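Local coordinates for probable ABC transporter phosphite binding protein PhnD1 (Prochlorococcus marinus str. MIT 9301, PDB 5LQ5) that binds inorganic phosphite strongly, and methylphosphonate and phosphate only very weakly, probably as the solute-binding component of an ABC transporter, at residues A48-F53 / V61-L66; D17-R22 / V38-V43; Q178-N183 / L194-I199. All coordinates share one frame; numbering follows the deposited sequence.

Interaction 1. Residues A48-F53 / V61-L66; sequences AAVTGF and VWFGGL
Phe63 and Phe53 meet as a T-shaped pair, and round it helix 46-54 is packed against strand 60-63. The ring of Phe63 points its edge at the face of Phe53, centroids 5.8 Å apart and planes at 81°; Phe63 CE2 is the atom over that face, 4.2 Å from Phe53 CG. Ala49 O stands at the edge of Phe63, close to the ring plane, 3.8 Å from Phe63 CZ; Phe63 CZ also meets Phe53 CB, while Phe63 CE1 touches Val50 CG2 at 3.9 Å and Ala49 CB at 4.0 Å. The far edge of one ring is thus received by a single helical turn. The Ala49 carbonyl already accepts the Phe53 backbone N-H, so the aromatic edge adds only a weakly polar neighbour. Val61, two residues back on the same side of the strand, serves both rings. Its CG1 sits 3.4 Å above the plane of Phe63, over the ring centre, as a CH-pi-like cover, and its CG2 reaches Phe53 CD1 at 3.8 Å. The torsion of Phe53, with CG opposite the backbone N (chi1 -172°), carries its ring out from the helix to lie across the edge of Phe63. Val209 of strand 207-210 touches both phenylalanines, and Ala71 of helix 65-74 also packs on Phe63. Next, Gly64 occupies the N-cap of helix 65-74 and touches the bound phosphite. This is a helix-on-sheet core of the alpha/beta kind found in periplasmic binding proteins, here next to the strand end that leads into the phosphite pocket.

Interaction 2. Residues D17-R22 / V38-V43; sequences DVLDKR and VKYIPV
Asp20 and Tyr40 mark the closest backbone approach, their CA atoms 7.8 Å apart, so that the gap between helix 16-34 and strand 37-40 is bridged by side chains. Tyr40 does most of the bridging. A chi1 of 166° sends the phenol out toward the helix, where its OH lies 3.5 Å from Leu19 CB and 4.0 Å from Leu19 CD1. One edge of the same ring meets the carboxylate of Asp20: OD1 stands near the ring plane, 3.6 Å from Tyr40 CE2, with the carboxylate and ring planes 70° apart. An oxygen so placed faces the C-H rim of the aromatic ring, which is probably mildly favourable. These elements belong to a beta-alpha-beta crossover, strand 5-10, helix 16-34 and strand 37-40, in which the helix links two adjacent parallel strands and packs on their sheet. Gln16, one helical turn before Asp20, ties the polar ends together, its NE2 bonding both Asp20 OD1 and Tyr40 OH. A phenylalanine in place of Tyr40 would probably keep much of the ring packing but leave Gln16 without its hydroxyl partner beside Leu19. Phe23 and Asn24, farther along the helix, also touch the tyrosine. Pro42, two residues on from Tyr40, places its N over one face of the Tyr40 ring, toward the rim, and its CG comes within 4.2 Å of Asp20 OD1.

Interaction 3. Residues Q178-N183 / L194-I199; sequences QVWENN and LELFWI
Helix 177-186 packs on strand 194-199, an outermost strand of the five-stranded mixed sheet, and the helix-on-sheet contact between them is carried by the indole of Trp180 against Leu194 and Leu196. The local axes run nearly antiparallel, at 153°, and come no closer than 11.4 Å, much of which the indole spans. Swung away from its own backbone N (chi1 163°), the indole directs its six-membered ring at the strand. There Leu194 receives the ring, its CD1 lying at the edge and near the plane, 3.7 Å from Trp180 CZ3, while Leu194 CB is 3.7 Å from Trp180 CH2. Trp180 and Leu194 lie alongside, pointing opposite ways. Farther along the strand, Trp180 CZ2 comes 4.0 Å from the backbone N of Leu196, and Leu196 CB also borders this side of the indole. Val93 and Val95 of neighbouring strand 92-97 touch the tryptophan too; beyond Leu196 a classic beta bulge sets Phe197 and Trp198 against Phe94 of that strand. On the helix, Asn183 ND2 binds Val179 O at 3.0 Å from above the carbonyl plane, while Asn183 N reaches that oxygen from the opposite face. Across the interface itself, adhesion is therefore apolar and van der Waals in character, relying on the shape and reach of one indole, while the Asn183 side-chain amide, bonded to Val179 O and Asp159, is satisfied away from it.

Along the chain the three contacts come in series: interaction 2 closes before interaction 1 opens, and interaction 3 follows much later. Interactions 1 and 2 have centres about 14 Å apart and reach the same six-stranded sheet; they touch where Ala48 and Ala49 of helix 46-54 meet Val43, and where Trp62 packs near Arg22. Interaction 3 lies on the other, five-stranded sheet, its centre about 24 Å from each of the others and without touching either. This division into two sheet-centred lobes is characteristic of periplasmic binding proteins, which hold their ligand between them: the phosphite pocket draws residues from both, including Gly64 from interaction 1.

Interaction 1. Residues A48-F53 / V61-L66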
loop_
_atom_site.group_PDB
_atom_site.type_symbol
_atom_site.label_atom_id
_atom_site.label_comp_id
_atom_site.label_asym_id
_atom_site.label_seq_id
_atom_site.Cartn_x
_atom_site.Cartn_y
_atom_site.Cartn_z
ATOM N N ALA A 48 -5.629 3.650 -11.511
ATOM C CA ALA A 48 -4.785 3.496 -12.714
ATOM C C ALA A 48 -3.873 2.259 -12.615
ATOM O O ALA A 48 -3.494 1.665 -13.633
ATOM C CB ALA A 48 -3.968 4.744 -12.991
ATOM N N ALA A 49 -3.461 1.916 -11.407
ATOM C CA ALA A 49 -2.669 0.698 -11.211
ATOM C C ALA A 49 -3.487 -0.559 -11.527
ATOM O O ALA A 49 -3.039 -1.454 -12.250
ATOM C CB ALA A 49 -2.100 0.667 -9.804
ATOM N N VAL A 50 -4.722 -0.567 -11.028
ATOM C CA VAL A 50 -5.641 -1.674 -11.284
ATOM C C VAL A 50 -5.977 -1.744 -12.785
ATOM O O VAL A 50 -5.899 -2.808 -13.425
ATOM C CB VAL A 50 -6.907 -1.578 -10.432
ATOM C CG1 VAL A 50 -7.861 -2.713 -10.838
ATOM C CG2 VAL A 50 -6.549 -1.684 -8.948
ATOM N N THR A 51 -6.329 -0.611 -13.348
ATOM C CA THR A 51 -6.758 -0.620 -14.761
ATOM C C THR A 51 -5.558 -0.891 -15.714
ATOM O O THR A 51 -5.684 -1.568 -16.695
ATOM C CB THR A 51 -7.430 0.732 -15.089
ATOM O OG1 THR A 51 -8.581 0.887 -14.242
ATOM C CG2 THR A 51 -7.821 0.837 -16.578
ATOM N N GLY A 52 -4.378 -0.407 -15.375
ATOM C CA GLY A 52 -3.169 -0.683 -16.182
ATOM C C GLY A 52 -2.834 -2.177 -16.161
ATOM O O GLY A 52 -2.348 -2.766 -17.126
ATOM N N PHE A 53 -3.119 -2.806 -15.034
ATOM C CA PHE A 53 -2.914 -4.258 -14.914
ATOM C C PHE A 53 -3.954 -4.969 -15.789
ATOM O O PHE A 53 -3.596 -5.833 -16.591
ATOM C CB PHE A 53 -2.960 -4.716 -13.463
ATOM C CG PHE A 53 -2.563 -6.141 -13.263
ATOM C CD1 PHE A 53 -1.222 -6.515 -13.229
ATOM C CD2 PHE A 53 -3.514 -7.131 -13.190
ATOM C CE1 PHE A 53 -0.869 -7.844 -13.065
ATOM C CE2 PHE A 53 -3.166 -8.453 -13.046
ATOM C CZ PHE A 53 -1.842 -8.819 -13.001
ATOM N N VAL A 61 3.035 -5.987 -10.555
ATOM C CA VAL A 61 2.604 -4.791 -9.808
ATOM C C VAL A 61 2.604 -5.022 -8.314
ATOM O O VAL A 61 2.128 -6.047 -7.842
ATOM C CB VAL A 61 1.202 -4.330 -10.243
ATOM C CG1 VAL A 61 0.726 -3.118 -9.470
ATOM C CG2 VAL A 61 1.175 -3.998 -11.721
ATOM N N TRP A 62 3.186 -4.070 -7.599
ATOM C CA TRP A 62 3.139 -3.958 -6.140
ATOM C C TRP A 62 1.820 -3.315 -5.735
ATOM O O TRP A 62 1.619 -2.101 -5.916
ATOM C CB TRP A 62 4.319 -3.173 -5.662
ATOM C CG TRP A 62 4.495 -3.014 -4.189
ATOM C CD1 TRP A 62 4.408 -1.842 -3.487
ATOM C CD2 TRP A 62 4.791 -4.025 -3.238
ATOM N NE1 TRP A 62 4.664 -2.053 -2.151
ATOM C CE2 TRP A 62 4.895 -3.387 -1.966
ATOM C CE3 TRP A 62 4.962 -5.412 -3.310
ATOM C CZ2 TRP A 62 5.165 -4.090 -0.792
ATOM C CZ3 TRP A 62 5.239 -6.110 -2.122
ATOM C CH2 TRP A 62 5.353 -5.429 -0.887
ATOM N N PHE A 63 0.887 -4.173 -5.326
ATOM C CA PHE A 63 -0.455 -3.778 -4.936
ATOM C C PHE A 63 -0.602 -3.736 -3.400
ATOM O O PHE A 63 0.141 -4.401 -2.654
ATOM C CB PHE A 63 -1.499 -4.765 -5.479
ATOM C CG PHE A 63 -1.909 -4.526 -6.908
ATOM C CD1 PHE A 63 -2.554 -3.341 -7.266
ATOM C CD2 PHE A 63 -1.646 -5.455 -7.900
ATOM C CE1 PHE A 63 -2.946 -3.103 -8.590
ATOM C CE2 PHE A 63 -2.057 -5.241 -9.202
ATOM C CZ PHE A 63 -2.692 -4.040 -9.555
ATOM N N GLY A 64 -1.581 -2.973 -2.926
ATOM C CA GLY A 64 -2.092 -3.088 -1.608
ATOM C C GLY A 64 -3.075 -4.258 -1.534
ATOM O O GLY A 64 -3.406 -4.858 -2.562
ATOM N N GLY A 65 -3.582 -4.547 -0.342
ATOM C CA GLY A 65 -4.541 -5.655 -0.180
ATOM C C GLY A 65 -5.802 -5.483 -1.015
ATOM O O GLY A 65 -6.144 -6.339 -1.837
ATOM N N LEU A 66 -6.445 -4.316 -0.835
ATOM C CA LEU A 66 -7.688 -4.028 -1.551
ATOM C C LEU A 66 -7.474 -3.922 -3.040
ATOM O O LEU A 66 -8.197 -4.496 -3.843
ATOM C CB LEU A 66 -8.394 -2.765 -1.021
ATOM C CG LEU A 66 -9.697 -2.356 -1.717
ATOM C CD1 LEU A 66 -10.746 -3.465 -1.605
ATOM C CD2 LEU A 66 -10.215 -1.081 -1.085
#

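Interaction 2. Residues D17-R22 / V38-V43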
loop_
_atom_site.group_PDB
_atom_site.type_symbol
_atom_site.label_atom_id
_atom_site.label_comp_id
_atom_site.label_asym_id
_atom_site.label_seq_id
_atom_site.Cartn_x
_atom_site.Cartn_y
_atom_site.Cartn_z
ATOM N N ASP A 17 9.159 10.516 -5.881
ATOM C CA ASP A 17 10.623 10.368 -5.699
ATOM C C ASP A 17 11.049 9.027 -5.028
ATOM O O ASP A 17 12.005 8.359 -5.442
ATOM C CB ASP A 17 11.262 11.606 -5.042
ATOM C CG ASP A 17 10.855 11.849 -3.579
ATOM O OD1 ASP A 17 9.755 11.470 -3.145
ATOM O OD2 ASP A 17 11.651 12.496 -2.854
ATOM N N VAL A 18 10.308 8.644 -4.005
ATOM C CA VAL A 18 10.493 7.375 -3.287
ATOM C C VAL A 18 10.184 6.206 -4.224
ATOM O O VAL A 18 10.908 5.222 -4.286
ATOM C CB VAL A 18 9.589 7.309 -2.019
ATOM C CG1 VAL A 18 9.637 5.926 -1.365
ATOM C CG2 VAL A 18 9.999 8.396 -1.028
ATOM N N LEU A 19 9.073 6.305 -4.934
ATOM C CA LEU A 19 8.633 5.222 -5.826
ATOM C C LEU A 19 9.617 5.003 -6.955
ATOM O O LEU A 19 9.987 3.863 -7.254
ATOM C CB LEU A 19 7.249 5.507 -6.432
ATOM C CG LEU A 19 6.105 5.722 -5.451
ATOM C CD1 LEU A 19 4.875 6.184 -6.228
ATOM C CD2 LEU A 19 5.814 4.505 -4.633
ATOM N N ASP A 20 10.037 6.104 -7.579
ATOM C CA ASP A 20 11.021 6.022 -8.672
ATOM C C ASP A 20 12.282 5.294 -8.206
ATOM O O ASP A 20 12.782 4.377 -8.861
ATOM C CB ASP A 20 11.440 7.417 -9.113
ATOM C CG ASP A 20 10.428 8.105 -10.003
ATOM O OD1 ASP A 20 9.492 7.465 -10.507
ATOM O OD2 ASP A 20 10.593 9.334 -10.211
ATOM N N LYS A 21 12.804 5.706 -7.060
ATOM C CA LYS A 21 14.057 5.113 -6.548
ATOM C C LYS A 21 13.925 3.602 -6.300
ATOM O O LYS A 21 14.748 2.812 -6.776
ATOM C CB LYS A 21 14.528 5.815 -5.269
ATOM C CG LYS A 21 15.998 5.566 -4.965
ATOM C CD LYS A 21 16.403 6.156 -3.629
ATOM C CE LYS A 21 17.797 5.665 -3.260
ATOM N NZ LYS A 21 18.236 6.127 -1.920
ATOM N N ARG A 22 12.871 3.234 -5.576
ATOM C CA ARG A 22 12.545 1.846 -5.230
ATOM C C ARG A 22 12.354 1.000 -6.465
ATOM O O ARG A 22 13.003 -0.077 -6.617
ATOM C CB ARG A 22 11.260 1.791 -4.391
ATOM C CG ARG A 22 10.892 0.412 -3.929
ATOM C CD ARG A 22 10.164 0.481 -2.640
ATOM N NE ARG A 22 8.775 0.795 -2.831
ATOM C CZ ARG A 22 7.916 0.935 -1.831
ATOM N NH1 ARG A 22 8.332 0.846 -0.571
ATOM N NH2 ARG A 22 6.642 1.172 -2.095
ATOM N N VAL A 38 13.406 -4.845 -18.333
ATOM C CA VAL A 38 12.432 -4.527 -17.274
ATOM C C VAL A 38 12.364 -2.999 -17.115
ATOM O O VAL A 38 13.394 -2.316 -17.058
ATOM C CB VAL A 38 12.800 -5.187 -15.929
ATOM C CG1 VAL A 38 11.657 -5.018 -14.942
ATOM C CG2 VAL A 38 13.091 -6.683 -16.088
ATOM N N LYS A 39 11.154 -2.465 -17.011
ATOM C CA LYS A 39 10.930 -1.019 -16.942
ATOM C C LYS A 39 9.818 -0.710 -15.930
ATOM O O LYS A 39 8.753 -1.309 -15.994
ATOM C CB LYS A 39 10.525 -0.516 -18.336
ATOM C CG LYS A 39 10.238 0.968 -18.490
ATOM C CD LYS A 39 11.500 1.794 -18.630
ATOM C CE LYS A 39 11.153 3.207 -19.077
ATOM N NZ LYS A 39 11.962 4.211 -18.353
ATOM N N TYR A 40 10.098 0.186 -14.982
ATOM C CA TYR A 40 9.062 0.706 -14.061
ATOM C C TYR A 40 8.255 1.791 -14.786
ATOM O O TYR A 40 8.817 2.750 -15.336
ATOM C CB TYR A 40 9.659 1.240 -12.761
ATOM C CG TYR A 40 8.717 2.084 -11.915
ATOM C CD1 TYR A 40 7.464 1.591 -11.514
ATOM C CD2 TYR A 40 9.103 3.361 -11.456
ATOM C CE1 TYR A 40 6.620 2.357 -10.737
ATOM C CE2 TYR A 40 8.262 4.117 -10.679
ATOM C CZ TYR A 40 7.005 3.603 -10.326
ATOM O OH TYR A 40 6.130 4.356 -9.561
ATOM N N ILE A 41 6.946 1.645 -14.768
ATOM C CA ILE A 41 5.994 2.555 -15.427
ATOM C C ILE A 41 5.094 3.190 -14.351
ATOM O O ILE A 41 4.138 2.548 -13.925
ATOM C CB ILE A 41 5.097 1.804 -16.443
ATOM C CG1 ILE A 41 5.909 0.926 -17.404
ATOM C CG2 ILE A 41 4.175 2.753 -17.183
ATOM C CD1 ILE A 41 6.927 1.649 -18.231
ATOM N N PRO A 42 5.351 4.457 -13.940
ATOM C CA PRO A 42 4.473 5.126 -12.966
ATOM C C PRO A 42 3.031 5.305 -13.438
ATOM O O PRO A 42 2.766 5.393 -14.624
ATOM C CB PRO A 42 5.144 6.498 -12.742
ATOM C CG PRO A 42 6.544 6.322 -13.215
ATOM C CD PRO A 42 6.445 5.346 -14.355
ATOM N N VAL A 43 2.123 5.357 -12.469
ATOM C CA VAL A 43 0.713 5.685 -12.726
ATOM C C VAL A 43 0.246 6.838 -11.860
ATOM O O VAL A 43 0.834 7.108 -10.821
ATOM C CB VAL A 43 -0.186 4.461 -12.504
ATOM C CG1 VAL A 43 0.202 3.372 -13.500
ATOM C CG2 VAL A 43 -0.138 4.004 -11.032
#

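Interaction 3. Residues Q178-N183 / L194-I199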
loop_
_atom_site.group_PDB
_atom_site.type_symbol
_atom_site.label_atom_id
_atom_site.label_comp_id
_atom_site.label_asym_id
_atom_site.label_seq_id
_atom_site.Cartn_x
_atom_site.Cartn_y
_atom_site.Cartn_z
ATOM N N GLN A 178 4.202 1.728 8.648
ATOM C CA GLN A 178 5.603 1.755 8.146
ATOM C C GLN A 178 5.996 3.105 7.530
ATOM O O GLN A 178 7.079 3.607 7.729
ATOM C CB GLN A 178 5.862 0.627 7.131
ATOM C CG GLN A 178 7.327 0.395 6.828
ATOM C CD GLN A 178 8.079 -0.177 8.023
ATOM O OE1 GLN A 178 7.748 -1.256 8.495
ATOM N NE2 GLN A 178 9.090 0.548 8.515
ATOM N N VAL A 179 5.075 3.699 6.789
ATOM C CA VAL A 179 5.316 4.987 6.159
ATOM C C VAL A 179 5.433 6.075 7.240
ATOM O O VAL A 179 6.284 6.949 7.163
ATOM C CB VAL A 179 4.243 5.352 5.101
ATOM C CG1 VAL A 179 4.404 6.785 4.620
ATOM C CG2 VAL A 179 4.343 4.428 3.889
ATOM N N TRP A 180 4.563 6.007 8.238
ATOM C CA TRP A 180 4.595 6.927 9.366
ATOM C C TRP A 180 5.973 6.864 10.051
ATOM O O TRP A 180 6.641 7.885 10.250
ATOM C CB TRP A 180 3.496 6.584 10.354
ATOM C CG TRP A 180 3.653 7.185 11.719
ATOM C CD1 TRP A 180 3.897 6.503 12.886
ATOM C CD2 TRP A 180 3.570 8.574 12.070
ATOM N NE1 TRP A 180 3.968 7.392 13.941
ATOM C CE2 TRP A 180 3.766 8.666 13.468
ATOM C CE3 TRP A 180 3.342 9.752 11.340
ATOM C CZ2 TRP A 180 3.755 9.896 14.150
ATOM C CZ3 TRP A 180 3.342 10.975 12.018
ATOM C CH2 TRP A 180 3.553 11.031 13.417
ATOM N N GLU A 181 6.415 5.645 10.333
ATOM C CA GLU A 181 7.755 5.450 10.973
ATOM C C GLU A 181 8.928 5.921 10.116
ATOM O O GLU A 181 9.857 6.523 10.629
ATOM C CB GLU A 181 7.932 3.992 11.400
ATOM C CG GLU A 181 7.014 3.626 12.556
ATOM C CD GLU A 181 6.922 2.137 12.829
ATOM O OE1 GLU A 181 7.666 1.343 12.211
ATOM O OE2 GLU A 181 6.086 1.758 13.680
ATOM N N ASN A 182 8.891 5.632 8.821
ATOM C CA ASN A 182 9.922 6.119 7.866
ATOM C C ASN A 182 10.047 7.632 7.847
ATOM O O ASN A 182 11.134 8.176 7.768
ATOM C CB ASN A 182 9.640 5.649 6.436
ATOM C CG ASN A 182 9.849 4.177 6.268
ATOM O OD1 ASN A 182 10.232 3.482 7.203
ATOM N ND2 ASN A 182 9.557 3.680 5.081
ATOM N N ASN A 183 8.909 8.301 7.897
ATOM C CA ASN A 183 8.880 9.776 7.870
ATOM C C ASN A 183 9.392 10.377 9.181
ATOM O O ASN A 183 10.120 11.353 9.194
ATOM C CB ASN A 183 7.495 10.290 7.554
ATOM C CG ASN A 183 7.263 10.387 6.098
ATOM O OD1 ASN A 183 7.654 11.360 5.501
ATOM N ND2 ASN A 183 6.638 9.378 5.504
ATOM N N LEU A 194 2.744 16.646 14.247
ATOM C CA LEU A 194 1.970 15.410 14.414
ATOM C C LEU A 194 2.327 14.550 15.581
ATOM O O LEU A 194 3.509 14.382 15.927
ATOM C CB LEU A 194 2.142 14.497 13.194
ATOM C CG LEU A 194 1.609 15.055 11.902
ATOM C CD1 LEU A 194 1.748 14.031 10.782
ATOM C CD2 LEU A 194 0.161 15.475 12.074
ATOM N N GLU A 195 1.283 13.930 16.110
ATOM C CA GLU A 195 1.378 12.966 17.209
ATOM C C GLU A 195 0.644 11.685 16.831
ATOM O O GLU A 195 -0.428 11.724 16.216
ATOM C CB GLU A 195 0.732 13.507 18.498
ATOM C CG GLU A 195 1.467 14.645 19.174
ATOM C CD GLU A 195 2.577 14.198 20.128
ATOM O OE1 GLU A 195 3.065 13.047 20.041
ATOM O OE2 GLU A 195 2.962 15.015 20.990
ATOM N N LEU A 196 1.213 10.555 17.217
ATOM C CA LEU A 196 0.519 9.255 17.142
ATOM C C LEU A 196 -0.668 9.239 18.092
ATOM O O LEU A 196 -0.522 9.491 19.307
ATOM C CB LEU A 196 1.461 8.077 17.429
ATOM C CG LEU A 196 0.840 6.676 17.499
ATOM C CD1 LEU A 196 0.427 6.233 16.094
ATOM C CD2 LEU A 196 1.777 5.651 18.117
ATOM N N PHE A 197 -1.810 8.852 17.539
ATOM C CA PHE A 197 -3.106 8.777 18.255
ATOM C C PHE A 197 -3.508 7.362 18.611
ATOM O O PHE A 197 -3.903 7.092 19.752
ATOM C CB PHE A 197 -4.222 9.522 17.495
ATOM C CG PHE A 197 -5.554 9.571 18.213
ATOM C CD1 PHE A 197 -5.732 10.343 19.346
ATOM C CD2 PHE A 197 -6.644 8.853 17.750
ATOM C CE1 PHE A 197 -6.951 10.374 19.998
ATOM C CE2 PHE A 197 -7.868 8.915 18.377
ATOM C CZ PHE A 197 -8.016 9.665 19.545
ATOM N N TRP A 198 -3.425 6.462 17.637
ATOM C CA TRP A 198 -3.803 5.052 17.821
ATOM C C TRP A 198 -3.133 4.152 16.792
ATOM O O TRP A 198 -2.963 4.552 15.640
ATOM C CB TRP A 198 -5.323 4.868 17.792
ATOM C CG TRP A 198 -5.836 3.549 18.227
ATOM C CD1 TRP A 198 -5.652 2.978 19.460
ATOM C CD2 TRP A 198 -6.672 2.646 17.496
ATOM N NE1 TRP A 198 -6.282 1.775 19.528
ATOM C CE2 TRP A 198 -6.921 1.537 18.340
ATOM C CE3 TRP A 198 -7.216 2.644 16.199
ATOM C CZ2 TRP A 198 -7.699 0.451 17.942
ATOM C CZ3 TRP A 198 -8.001 1.555 15.813
ATOM C CH2 TRP A 198 -8.213 0.470 16.673
ATOM N N ILE A 199 -2.749 2.959 17.246
ATOM C CA ILE A 199 -2.268 1.872 16.385
ATOM C C ILE A 199 -3.375 0.811 16.295
ATOM O O ILE A 199 -3.908 0.355 17.294
ATOM C CB ILE A 199 -0.944 1.234 16.876
ATOM C CG1 ILE A 199 0.169 2.275 16.976
ATOM C CG2 ILE A 199 -0.543 0.079 15.979
ATOM C CD1 ILE A 199 1.357 1.800 17.820
#